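Local coordinates for membrane protein, putative (Geobacter sulfurreducens PCA, PDB 2QYB), which belongs to the sodium:solute symporter family and probably acts in membrane transport and perhaps as a phosphatase, this chain being its GAF domain, at residues M22-N27 with R52-G56; V39-V43 with P122-L126; I107-I113 with I125-R131. All coordinates share one frame; numbering follows the deposited sequence.

Overall arrangement
Reading from the N terminus, helix 10-32 supplies the first half of interaction 1, laying M22-N27 on strand 49-56, outermost in this chain's sheet. The chain between them passes through strand 37-43, whose residues V39-V43 pair with P122-L126 in interaction 2, so these two contacts cross along the sequence. Interaction 2 closes the longest loop, bringing the two ends of 78 intervening residues together at the middle of the antiparallel sheet. I107-I113 lies within that loop, and interaction 3 pairs it with I125-R131, ending on the same strand as interaction 2 and sharing I125 and L126. Together they tie helix 10-32 to strand 49-56 and pair three neighbouring strands, 37-43, 124-130 and 109-115.

Interaction 1: M22-N27 with R52-G56; sequences MDDLLN and RSYSG
M22 opens the contact between helix 10-32 and strand 49-56, outermost in this chain's sheet, a helix-on-sheet packing of the GAF domain in which the short segments run 26° from parallel. Its selenomethionine chain bends at the last torsion and brings CE beside R52, 4.1 Å from R52 CB; the guanidinium of R52 goes on to a salt bridge with D17 of the second subunit. D23 adds a polar grip: S53 OG donates to D23 OD1 over 2.6 Å, arriving on the anti side of the carboxylate and slightly out of its plane. The same OD1 takes a bond from water 1 and another from Q19 NE2, so three donors converge on it. Replacing it with an alanine removes that acceptor and would probably leave the S53 hydroxyl without its mate, Q19 keeping its R52 O bond. One turn on, L26 lies between the two serines, with CD1 3.3 Å from Y54 CA and CB 3.7 Å from S55 CB. N27 repeats the polar pattern as an amide. The S55 hydroxyl, swung anti to its backbone nitrogen (chi1 -177°), reaches a lone pair of N27 OD1 in the carbonyl plane, with S55 OG 2.6 Å from N27 OD1.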
HETATM    1  N   MSE A  22      -0.255   5.110   7.614  1.00 37.56           N
HETATM    2  CA  MSE A  22      -0.687   3.773   8.095  1.00 39.40           C
HETATM    3  C   MSE A  22       0.256   2.704   7.636  1.00 37.56           C
HETATM    4  O   MSE A  22       0.739   1.923   8.427  1.00 37.89           O
HETATM    5  CB  MSE A  22      -2.077   3.398   7.621  1.00 38.60           C
HETATM    6  CG  MSE A  22      -3.133   4.335   8.094  1.00 42.04           C
HETATM    7 SE   MSE A  22      -5.025   3.783   7.718  1.00 52.08          SE
HETATM    8  CE  MSE A  22      -5.093   3.849   5.729  1.00 42.91           C
ATOM      9  N   ASP A  23       0.507   2.659   6.339  1.00 37.33           N
ATOM     10  CA  ASP A  23       1.432   1.663   5.793  1.00 36.41           C
ATOM     11  C   ASP A  23       2.812   1.687   6.462  1.00 35.13           C
ATOM     12  O   ASP A  23       3.381   0.641   6.687  1.00 33.89           O
ATOM     13  CB  ASP A  23       1.583   1.858   4.265  1.00 36.40           C
ATOM     14  CG  ASP A  23       0.361   1.312   3.454  1.00 37.12           C
ATOM     15  OD1 ASP A  23      -0.704   0.979   4.000  1.00 38.50           O
ATOM     16  OD2 ASP A  23       0.477   1.216   2.237  1.00 36.73           O
ATOM     17  N   ASP A  24       3.364   2.881   6.704  1.00 34.76           N
ATOM     18  CA  ASP A  24       4.711   3.008   7.311  1.00 34.40           C
ATOM     19  C   ASP A  24       4.672   2.495   8.724  1.00 32.78           C
ATOM     20  O   ASP A  24       5.578   1.828   9.183  1.00 32.26           O
ATOM     21  CB  ASP A  24       5.228   4.472   7.342  1.00 34.44           C
ATOM     22  CG  ASP A  24       5.613   5.006   5.978  1.00 36.88           C
ATOM     23  OD1 ASP A  24       5.659   4.205   5.005  1.00 37.74           O
ATOM     24  OD2 ASP A  24       5.862   6.247   5.879  1.00 39.02           O
ATOM     25  N   LEU A  25       3.607   2.812   9.440  1.00 32.55           N
ATOM     26  CA  LEU A  25       3.512   2.352  10.826  1.00 31.97           C
ATOM     27  C   LEU A  25       3.460   0.847  10.926  1.00 31.39           C
ATOM     28  O   LEU A  25       4.166   0.274  11.707  1.00 30.59           O
ATOM     29  CB  LEU A  25       2.348   3.040  11.570  1.00 32.02           C
ATOM     30  CG  LEU A  25       2.710   4.499  11.996  1.00 30.66           C
ATOM     31  CD1 LEU A  25       1.497   5.343  12.398  1.00 28.60           C
ATOM     32  CD2 LEU A  25       3.763   4.540  13.111  1.00 26.38           C
ATOM     33  N   LEU A  26       2.650   0.196  10.106  1.00 32.40           N
ATOM     34  CA  LEU A  26       2.607  -1.284  10.109  1.00 32.57           C
ATOM     35  C   LEU A  26       3.962  -1.900   9.697  1.00 32.77           C
ATOM     36  O   LEU A  26       4.417  -2.834  10.316  1.00 32.44           O
ATOM     37  CB  LEU A  26       1.531  -1.821   9.183  1.00 32.02           C
ATOM     38  CG  LEU A  26       0.068  -1.446   9.391  1.00 33.90           C
ATOM     39  CD1 LEU A  26      -0.902  -2.203   8.345  1.00 27.80           C
ATOM     40  CD2 LEU A  26      -0.355  -1.661  10.845  1.00 28.06           C
ATOM     41  N   ASN A  27       4.592  -1.374   8.647  1.00 33.53           N
ATOM     42  CA  ASN A  27       5.963  -1.792   8.257  1.00 33.65           C
ATOM     43  C   ASN A  27       6.949  -1.663   9.406  1.00 33.48           C
ATOM     44  O   ASN A  27       7.767  -2.537   9.630  1.00 33.68           O
ATOM     45  CB  ASN A  27       6.470  -0.969   7.068  1.00 33.68           C
ATOM     46  CG  ASN A  27       5.637  -1.199   5.739  1.00 36.24           C
ATOM     47  OD1 ASN A  27       4.958  -2.228   5.540  1.00 36.85           O
ATOM     48  ND2 ASN A  27       5.741  -0.237   4.826  1.00 36.12           N
ATOM     49  N   ARG A  52      -7.909  -1.424   4.702  1.00 32.29           N
ATOM     50  CA  ARG A  52      -7.340  -0.186   4.165  1.00 30.96           C
ATOM     51  C   ARG A  52      -5.813  -0.154   4.205  1.00 30.00           C
ATOM     52  O   ARG A  52      -5.220   0.653   3.548  1.00 30.67           O
ATOM     53  CB  ARG A  52      -7.914   1.016   4.924  1.00 30.27           C
ATOM     54  CG  ARG A  52      -9.432   1.170   4.799  1.00 29.16           C
ATOM     55  CD  ARG A  52      -9.909   1.005   3.345  1.00 29.56           C
ATOM     56  NE  ARG A  52     -11.236   1.542   3.127  1.00 27.07           N
ATOM     57  CZ  ARG A  52     -11.830   1.613   1.948  1.00 28.74           C
ATOM     58  NH1 ARG A  52     -11.209   1.182   0.871  1.00 31.32           N
ATOM     59  NH2 ARG A  52     -13.054   2.123   1.837  1.00 30.80           N
ATOM     60  N   SER A  53      -5.182  -1.021   4.968  1.00 29.41           N
ATOM     61  CA  SER A  53      -3.748  -1.039   5.051  1.00 29.56           C
ATOM     62  C   SER A  53      -3.323  -2.358   5.622  1.00 30.23           C
ATOM     63  O   SER A  53      -4.021  -2.935   6.399  1.00 30.74           O
ATOM     64  CB  SER A  53      -3.260   0.100   5.959  1.00 29.14           C
ATOM     65  OG  SER A  53      -1.854   0.070   6.093  1.00 29.19           O
ATOM     66  N   TYR A  54      -2.157  -2.831   5.245  1.00 32.71           N
ATOM     67  CA  TYR A  54      -1.653  -4.120   5.749  1.00 34.08           C
ATOM     68  C   TYR A  54      -0.159  -4.244   5.449  1.00 33.80           C
ATOM     69  O   TYR A  54       0.339  -3.620   4.533  1.00 33.25           O
ATOM     70  CB  TYR A  54      -2.427  -5.278   5.111  1.00 35.22           C
ATOM     71  CG  TYR A  54      -2.061  -5.491   3.696  1.00 36.21           C
ATOM     72  CD1 TYR A  54      -2.849  -5.000   2.654  1.00 38.01           C
ATOM     73  CD2 TYR A  54      -0.889  -6.170   3.388  1.00 38.67           C
ATOM     74  CE1 TYR A  54      -2.454  -5.201   1.322  1.00 39.88           C
ATOM     75  CE2 TYR A  54      -0.489  -6.362   2.107  1.00 38.92           C
ATOM     76  CZ  TYR A  54      -1.259  -5.888   1.079  1.00 38.43           C
ATOM     77  OH  TYR A  54      -0.782  -6.154  -0.173  1.00 40.90           O
ATOM     78  N   SER A  55       0.547  -5.024   6.240  1.00 34.16           N
ATOM     79  CA  SER A  55       1.972  -5.268   6.010  1.00 35.13           C
ATOM     80  C   SER A  55       2.232  -6.753   6.287  1.00 35.23           C
ATOM     81  O   SER A  55       1.517  -7.343   7.036  1.00 34.29           O
ATOM     82  CB  SER A  55       2.857  -4.353   6.880  1.00 35.06           C
ATOM     83  OG  SER A  55       4.259  -4.539   6.611  1.00 33.90           O
ATOM     84  N   GLY A  56       3.242  -7.335   5.657  1.00 36.58           N
ATOM     85  CA  GLY A  56       3.485  -8.763   5.757  1.00 38.11           C
ATOM     86  C   GLY A  56       2.682  -9.547   4.717  1.00 39.41           C
ATOM     87  O   GLY A  56       1.915  -8.984   3.924  1.00 40.35           O
TER
HETATM   88  O   HOH W   1      -1.325  -1.427   2.261  1.00 55.31           O

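Interaction 2: V39-V43 with P122-L126; sequences VIRLV and PFGIL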
ATOM      1  N   VAL A  39      -2.997  -5.804   9.902  1.00 28.72           N
ATOM      2  CA  VAL A  39      -4.033  -5.274   9.032  1.00 29.15           C
ATOM      3  C   VAL A  39      -4.718  -4.121   9.785  1.00 29.36           C
ATOM      4  O   VAL A  39      -4.952  -4.227  10.973  1.00 30.30           O
ATOM      5  CB  VAL A  39      -5.084  -6.392   8.583  1.00 29.39           C
ATOM      6  CG1 VAL A  39      -6.020  -5.881   7.539  1.00 28.01           C
ATOM      7  CG2 VAL A  39      -4.402  -7.649   8.059  1.00 26.61           C
ATOM      8  N   ILE A  40      -4.969  -3.008   9.103  1.00 29.26           N
ATOM      9  CA  ILE A  40      -5.906  -1.971   9.586  1.00 29.25           C
ATOM     10  C   ILE A  40      -7.211  -2.074   8.744  1.00 29.47           C
ATOM     11  O   ILE A  40      -7.159  -2.092   7.521  1.00 29.64           O
ATOM     12  CB  ILE A  40      -5.310  -0.554   9.452  1.00 28.62           C
ATOM     13  CG1 ILE A  40      -4.164  -0.357  10.440  1.00 29.10           C
ATOM     14  CG2 ILE A  40      -6.377   0.528   9.647  1.00 29.62           C
ATOM     15  CD1 ILE A  40      -3.174   0.720  10.010  1.00 27.10           C
ATOM     16  N   ARG A  41      -8.352  -2.160   9.416  1.00 30.05           N
ATOM     17  CA  ARG A  41      -9.642  -2.001   8.789  1.00 31.14           C
ATOM     18  C   ARG A  41     -10.316  -0.738   9.333  1.00 31.88           C
ATOM     19  O   ARG A  41     -10.185  -0.427  10.523  1.00 31.21           O
ATOM     20  CB  ARG A  41     -10.548  -3.198   9.066  1.00 30.59           C
ATOM     21  CG  ARG A  41      -9.998  -4.479   8.535  1.00 31.69           C
ATOM     22  CD  ARG A  41     -10.979  -5.592   8.802  1.00 32.63           C
ATOM     23  NE  ARG A  41     -10.620  -6.810   8.078  1.00 34.30           N
ATOM     24  CZ  ARG A  41      -9.627  -7.637   8.425  1.00 34.49           C
ATOM     25  NH1 ARG A  41      -8.843  -7.389   9.472  1.00 34.67           N
ATOM     26  NH2 ARG A  41      -9.387  -8.715   7.704  1.00 34.68           N
ATOM     27  N   LEU A  42     -11.049  -0.048   8.449  1.00 32.50           N
ATOM     28  CA  LEU A  42     -11.847   1.112   8.821  1.00 32.90           C
ATOM     29  C   LEU A  42     -13.278   0.904   8.373  1.00 34.23           C
ATOM     30  O   LEU A  42     -13.536   0.299   7.345  1.00 34.61           O
ATOM     31  CB  LEU A  42     -11.267   2.401   8.211  1.00 32.39           C
ATOM     32  CG  LEU A  42      -9.817   2.735   8.607  1.00 32.90           C
ATOM     33  CD1 LEU A  42      -9.205   4.018   7.910  1.00 31.11           C
ATOM     34  CD2 LEU A  42      -9.679   2.806  10.119  1.00 31.32           C
ATOM     35  N   VAL A  43     -14.217   1.399   9.163  1.00 36.17           N
ATOM     36  CA  VAL A  43     -15.589   1.305   8.782  1.00 37.97           C
ATOM     37  C   VAL A  43     -15.827   2.203   7.583  1.00 38.91           C
ATOM     38  O   VAL A  43     -15.323   3.319   7.542  1.00 39.13           O
ATOM     39  CB  VAL A  43     -16.564   1.658   9.933  1.00 38.39           C
ATOM     40  CG1 VAL A  43     -17.974   1.388   9.471  1.00 39.09           C
ATOM     41  CG2 VAL A  43     -16.295   0.804  11.149  1.00 38.53           C
ATOM     42  N   PRO A 122     -15.202   3.220  18.426  1.00 36.63           N
ATOM     43  CA  PRO A 122     -14.197   2.801  17.491  1.00 36.83           C
ATOM     44  C   PRO A 122     -14.675   2.949  16.070  1.00 36.16           C
ATOM     45  O   PRO A 122     -15.875   2.772  15.802  1.00 36.15           O
ATOM     46  CB  PRO A 122     -13.968   1.317  17.833  1.00 36.65           C
ATOM     47  CG  PRO A 122     -15.187   0.881  18.493  1.00 37.22           C
ATOM     48  CD  PRO A 122     -15.628   2.104  19.285  1.00 37.57           C
ATOM     49  N   PHE A 123     -13.734   3.302  15.201  1.00 35.22           N
ATOM     50  CA  PHE A 123     -14.006   3.401  13.782  1.00 35.19           C
ATOM     51  C   PHE A 123     -13.174   2.464  12.897  1.00 33.82           C
ATOM     52  O   PHE A 123     -13.234   2.557  11.662  1.00 31.66           O
ATOM     53  CB  PHE A 123     -13.929   4.854  13.302  1.00 36.59           C
ATOM     54  CG  PHE A 123     -12.637   5.554  13.603  1.00 38.31           C
ATOM     55  CD1 PHE A 123     -12.594   6.565  14.559  1.00 41.16           C
ATOM     56  CD2 PHE A 123     -11.501   5.276  12.895  1.00 39.81           C
ATOM     57  CE1 PHE A 123     -11.424   7.247  14.823  1.00 40.60           C
ATOM     58  CE2 PHE A 123     -10.331   5.963  13.158  1.00 40.67           C
ATOM     59  CZ  PHE A 123     -10.296   6.934  14.119  1.00 39.67           C
ATOM     60  N   GLY A 124     -12.461   1.547  13.560  1.00 33.14           N
ATOM     61  CA  GLY A 124     -11.683   0.504  12.928  1.00 32.94           C
ATOM     62  C   GLY A 124     -11.072  -0.498  13.899  1.00 32.68           C
ATOM     63  O   GLY A 124     -11.247  -0.396  15.110  1.00 32.30           O
ATOM     64  N   ILE A 125     -10.374  -1.486  13.326  1.00 31.80           N
ATOM     65  CA  ILE A 125      -9.617  -2.505  14.052  1.00 31.19           C
ATOM     66  C   ILE A 125      -8.164  -2.632  13.522  1.00 29.58           C
ATOM     67  O   ILE A 125      -7.928  -2.664  12.353  1.00 30.04           O
ATOM     68  CB  ILE A 125     -10.318  -3.874  13.958  1.00 30.88           C
ATOM     69  CG1 ILE A 125     -11.679  -3.817  14.690  1.00 33.49           C
ATOM     70  CG2 ILE A 125      -9.490  -4.958  14.595  1.00 30.44           C
ATOM     71  CD1 ILE A 125     -11.604  -3.593  16.249  1.00 31.44           C
ATOM     72  N   LEU A 126      -7.217  -2.677  14.425  1.00 28.20           N
ATOM     73  CA  LEU A 126      -5.879  -3.054  14.129  1.00 28.22           C
ATOM     74  C   LEU A 126      -5.759  -4.523  14.514  1.00 27.91           C
ATOM     75  O   LEU A 126      -5.910  -4.835  15.672  1.00 27.43           O
ATOM     76  CB  LEU A 126      -4.891  -2.184  14.947  1.00 27.93           C
ATOM     77  CG  LEU A 126      -3.446  -2.668  14.992  1.00 28.32           C
ATOM     78  CD1 LEU A 126      -2.870  -2.710  13.541  1.00 26.46           C
ATOM     79  CD2 LEU A 126      -2.532  -1.868  16.021  1.00 27.54           C
TER
HETATM   80  O   HOH W   2      -8.551  -5.253  11.320  1.00 41.50           O
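The F123 ring meets L42 at its edge, near the ring plane, where L42 CD2 comes within 4.1 Å of F123 CD2 and the two side chains run alongside each other. The other flat group, the guanidinium of R41, takes water 2 at its edge, in plane; the water accepts from R41 NH1 and donates to I125 O, while R41 NH2 is held by the carbonyls of K65 and A63. R41 lies in the antiparallel pairing of strands 37-43 and 124-130 in the middle of the GAF domain sheet. R41 and I125 form the hydrogen-bonded pair, with R41 N 3.0 Å from I125 O in a nearly straight bond (171°). I40 with L126 and L42 with G124 flank it as non-hydrogen-bonded pairs. L126 CG, anti to the backbone nitrogen (chi1 166°), brings CD1 to I40 CG1 on the face covered by helix 139-158, which also packs on F123. G124 sits tight: a beta carbon there would run into R41 O and L42 CD2. Toward strand 109-115, F123 and G124 both face I115, a classic beta bulge. Past G124, V43 N still joins the backbones, lying 2.9 Å from F123 O and donating from 32° off the carbonyl plane.

Interaction 3: I107-I113 with I125-R131; sequences IKSFAHI and ILSVFSR
F129 is the hub of the apolar centre, touching F110 and H112 on the same face of the sheet and, just before the strand begins, I107. F110 CB presses to 3.4 Å from F129 CD1, and the two rings lie obliquely, their planes 31° apart. The F110 ring is turned between its backbone nitrogen and carbonyl carbon (chi1 70°), which carries it away from strand 124-130 and toward Y74, whose ring it meets edge-to-face. H112 completes the aromatic cluster next to F110, its NE2 4.0 Å from F129 CZ and its plane steeply inclined to the F129 ring. On the reverse face, A111 CB rests 3.9 Å from V128 CG2. Farther along, I113 lies beside L126, with I113 CD1 4.1 Å from L126 CG, and L145 and A149 of helix 139-158 cover I113. Backbone bonds run outward from this core: A111 and V128 exchange a pair, as do I113 and L126. At the far end the polar edge begins, where S130 N donates to S109 O and S130 O receives K108 N at 2.9 Å, plus a weak bond from S109 N. The S130 hydroxyl is bound by K34 O, while the guanidinium of R131 turns to K57 O. K108 and S109 both face S130, a classic beta bulge at the open end of the antiparallel hairpin that strands 109-115 and 124-130 contribute to the GAF domain sheet.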
ATOM      1  N   ILE A 107      -0.483 -19.655  11.749  1.00 42.37           N
ATOM      2  CA  ILE A 107      -0.706 -18.655  12.825  1.00 41.59           C
ATOM      3  C   ILE A 107      -0.646 -19.234  14.250  1.00 40.77           C
ATOM      4  O   ILE A 107      -1.447 -20.106  14.607  1.00 39.41           O
ATOM      5  CB  ILE A 107      -2.069 -17.931  12.647  1.00 41.47           C
ATOM      6  CG1 ILE A 107      -2.103 -17.200  11.273  1.00 42.46           C
ATOM      7  CG2 ILE A 107      -2.326 -16.969  13.851  1.00 41.10           C
ATOM      8  CD1 ILE A 107      -3.560 -16.899  10.692  1.00 42.04           C
ATOM      9  N   LYS A 108       0.280 -18.719  15.062  1.00 39.70           N
ATOM     10  CA  LYS A 108       0.452 -19.168  16.459  1.00 39.92           C
ATOM     11  C   LYS A 108      -0.299 -18.320  17.479  1.00 37.66           C
ATOM     12  O   LYS A 108      -0.667 -18.781  18.540  1.00 36.94           O
ATOM     13  CB  LYS A 108       1.953 -19.173  16.817  1.00 39.93           C
ATOM     14  CG  LYS A 108       2.687 -20.174  15.976  1.00 41.32           C
ATOM     15  CD  LYS A 108       4.084 -20.542  16.471  1.00 41.79           C
ATOM     16  CE  LYS A 108       4.635 -21.709  15.608  1.00 42.57           C
ATOM     17  NZ  LYS A 108       3.622 -22.873  15.444  1.00 43.37           N
ATOM     18  N   SER A 109      -0.521 -17.071  17.132  1.00 36.49           N
ATOM     19  CA  SER A 109      -0.786 -16.009  18.106  1.00 35.77           C
ATOM     20  C   SER A 109      -1.478 -14.831  17.349  1.00 35.00           C
ATOM     21  O   SER A 109      -1.102 -14.533  16.203  1.00 34.80           O
ATOM     22  CB  SER A 109       0.572 -15.619  18.650  1.00 35.59           C
ATOM     23  OG  SER A 109       0.495 -14.713  19.715  1.00 39.74           O
ATOM     24  N   PHE A 110      -2.509 -14.206  17.912  1.00 34.39           N
ATOM     25  CA  PHE A 110      -3.072 -13.008  17.272  1.00 34.42           C
ATOM     26  C   PHE A 110      -3.783 -12.084  18.228  1.00 33.79           C
ATOM     27  O   PHE A 110      -4.050 -12.448  19.366  1.00 34.02           O
ATOM     28  CB  PHE A 110      -3.983 -13.345  16.054  1.00 35.28           C
ATOM     29  CG  PHE A 110      -5.286 -13.988  16.423  1.00 36.49           C
ATOM     30  CD1 PHE A 110      -6.388 -13.212  16.759  1.00 36.64           C
ATOM     31  CD2 PHE A 110      -5.402 -15.365  16.451  1.00 35.07           C
ATOM     32  CE1 PHE A 110      -7.590 -13.803  17.129  1.00 37.64           C
ATOM     33  CE2 PHE A 110      -6.600 -15.962  16.794  1.00 35.62           C
ATOM     34  CZ  PHE A 110      -7.700 -15.176  17.136  1.00 36.57           C
ATOM     35  N   ALA A 111      -4.074 -10.873  17.753  1.00 33.00           N
ATOM     36  CA  ALA A 111      -4.762  -9.836  18.561  1.00 32.48           C
ATOM     37  C   ALA A 111      -5.570  -8.895  17.667  1.00 31.97           C
ATOM     38  O   ALA A 111      -5.163  -8.619  16.545  1.00 31.89           O
ATOM     39  CB  ALA A 111      -3.759  -9.036  19.389  1.00 31.70           C
ATOM     40  N   HIS A 112      -6.736  -8.462  18.165  1.00 31.71           N
ATOM     41  CA  HIS A 112      -7.548  -7.423  17.535  1.00 30.70           C
ATOM     42  C   HIS A 112      -7.740  -6.257  18.499  1.00 29.49           C
ATOM     43  O   HIS A 112      -8.217  -6.441  19.603  1.00 28.17           O
ATOM     44  CB  HIS A 112      -8.897  -7.988  17.068  1.00 30.64           C
ATOM     45  CG  HIS A 112      -8.770  -9.044  16.018  1.00 31.32           C
ATOM     46  ND1 HIS A 112      -8.966 -10.389  16.269  1.00 35.39           N
ATOM     47  CD2 HIS A 112      -8.461  -8.951  14.708  1.00 31.82           C
ATOM     48  CE1 HIS A 112      -8.790 -11.077  15.154  1.00 35.17           C
ATOM     49  NE2 HIS A 112      -8.490 -10.227  14.189  1.00 34.70           N
ATOM     50  N   ILE A 113      -7.388  -5.051  18.042  1.00 29.42           N
ATOM     51  CA  ILE A 113      -7.311  -3.868  18.875  1.00 29.27           C
ATOM     52  C   ILE A 113      -8.160  -2.794  18.261  1.00 29.82           C
ATOM     53  O   ILE A 113      -7.915  -2.388  17.122  1.00 30.18           O
ATOM     54  CB  ILE A 113      -5.863  -3.340  18.990  1.00 29.60           C
ATOM     55  CG1 ILE A 113      -4.925  -4.451  19.514  1.00 29.93           C
ATOM     56  CG2 ILE A 113      -5.809  -2.043  19.861  1.00 28.03           C
ATOM     57  CD1 ILE A 113      -4.000  -4.932  18.411  1.00 31.23           C
ATOM     58  N   ILE A 125     -10.374  -1.486  13.326  1.00 31.80           N
ATOM     59  CA  ILE A 125      -9.617  -2.505  14.052  1.00 31.19           C
ATOM     60  C   ILE A 125      -8.164  -2.632  13.522  1.00 29.58           C
ATOM     61  O   ILE A 125      -7.928  -2.664  12.353  1.00 30.04           O
ATOM     62  CB  ILE A 125     -10.318  -3.874  13.958  1.00 30.88           C
ATOM     63  CG1 ILE A 125     -11.679  -3.817  14.690  1.00 33.49           C
ATOM     64  CG2 ILE A 125      -9.490  -4.958  14.595  1.00 30.44           C
ATOM     65  CD1 ILE A 125     -11.604  -3.593  16.249  1.00 31.44           C
ATOM     66  N   LEU A 126      -7.217  -2.677  14.425  1.00 28.20           N
ATOM     67  CA  LEU A 126      -5.879  -3.054  14.129  1.00 28.22           C
ATOM     68  C   LEU A 126      -5.759  -4.523  14.514  1.00 27.91           C
ATOM     69  O   LEU A 126      -5.910  -4.835  15.672  1.00 27.43           O
ATOM     70  CB  LEU A 126      -4.891  -2.184  14.947  1.00 27.93           C
ATOM     71  CG  LEU A 126      -3.446  -2.668  14.992  1.00 28.32           C
ATOM     72  CD1 LEU A 126      -2.870  -2.710  13.541  1.00 26.46           C
ATOM     73  CD2 LEU A 126      -2.532  -1.868  16.021  1.00 27.54           C
ATOM     74  N   SER A 127      -5.517  -5.402  13.537  1.00 27.82           N
ATOM     75  CA  SER A 127      -5.396  -6.855  13.743  1.00 28.77           C
ATOM     76  C   SER A 127      -3.961  -7.251  13.499  1.00 29.05           C
ATOM     77  O   SER A 127      -3.388  -6.846  12.499  1.00 28.54           O
ATOM     78  CB  SER A 127      -6.279  -7.644  12.752  1.00 28.25           C
ATOM     79  OG  SER A 127      -7.616  -7.120  12.679  1.00 29.99           O
ATOM     80  N   VAL A 128      -3.378  -8.066  14.368  1.00 30.46           N
ATOM     81  CA  VAL A 128      -1.976  -8.491  14.196  1.00 31.09           C
ATOM     82  C   VAL A 128      -1.770  -9.975  14.475  1.00 32.37           C
ATOM     83  O   VAL A 128      -2.374 -10.552  15.361  1.00 33.08           O
ATOM     84  CB  VAL A 128      -1.038  -7.668  15.113  1.00 31.22           C
ATOM     85  CG1 VAL A 128      -1.189  -6.184  14.808  1.00 32.74           C
ATOM     86  CG2 VAL A 128      -1.360  -7.898  16.593  1.00 32.41           C
ATOM     87  N   PHE A 129      -0.849 -10.576  13.745  1.00 33.38           N
ATOM     88  CA  PHE A 129      -0.692 -12.030  13.734  1.00 33.61           C
ATOM     89  C   PHE A 129       0.779 -12.389  13.722  1.00 33.53           C
ATOM     90  O   PHE A 129       1.535 -11.814  12.993  1.00 34.53           O
ATOM     91  CB  PHE A 129      -1.330 -12.591  12.468  1.00 32.24           C
ATOM     92  CG  PHE A 129      -2.745 -12.168  12.268  1.00 33.31           C
ATOM     93  CD1 PHE A 129      -3.815 -13.027  12.676  1.00 33.33           C
ATOM     94  CD2 PHE A 129      -3.040 -10.933  11.660  1.00 30.33           C
ATOM     95  CE1 PHE A 129      -5.118 -12.657  12.489  1.00 29.40           C
ATOM     96  CE2 PHE A 129      -4.334 -10.562  11.481  1.00 29.68           C
ATOM     97  CZ  PHE A 129      -5.391 -11.413  11.896  1.00 30.19           C
ATOM     98  N   SER A 130       1.175 -13.328  14.544  1.00 35.08           N
ATOM     99  CA  SER A 130       2.493 -13.940  14.445  1.00 36.31           C
ATOM    100  C   SER A 130       2.352 -15.410  13.971  1.00 37.05           C
ATOM    101  O   SER A 130       1.616 -16.169  14.546  1.00 35.59           O
ATOM    102  CB  SER A 130       3.190 -13.898  15.803  1.00 35.66           C
ATOM    103  OG  SER A 130       4.399 -14.632  15.789  1.00 34.32           O
ATOM    104  N   ARG A 131       3.053 -15.754  12.891  1.00 38.83           N
ATOM    105  CA  ARG A 131       3.339 -17.145  12.525  1.00 40.74           C
ATOM    106  C   ARG A 131       4.640 -17.653  13.183  1.00 41.40           C
ATOM    107  O   ARG A 131       5.151 -18.732  12.831  1.00 41.16           O
ATOM    108  CB  ARG A 131       3.420 -17.281  10.995  1.00 40.36           C
ATOM    109  CG  ARG A 131       2.073 -17.052  10.344  1.00 42.82           C
ATOM    110  CD  ARG A 131       2.087 -17.262   8.865  1.00 43.75           C
ATOM    111  NE  ARG A 131       2.776 -16.151   8.228  1.00 47.51           N
ATOM    112  CZ  ARG A 131       2.188 -15.090   7.670  1.00 49.13           C
ATOM    113  NH1 ARG A 131       0.854 -14.988   7.631  1.00 49.33           N
ATOM    114  NH2 ARG A 131       2.958 -14.138   7.114  1.00 49.41           N
TER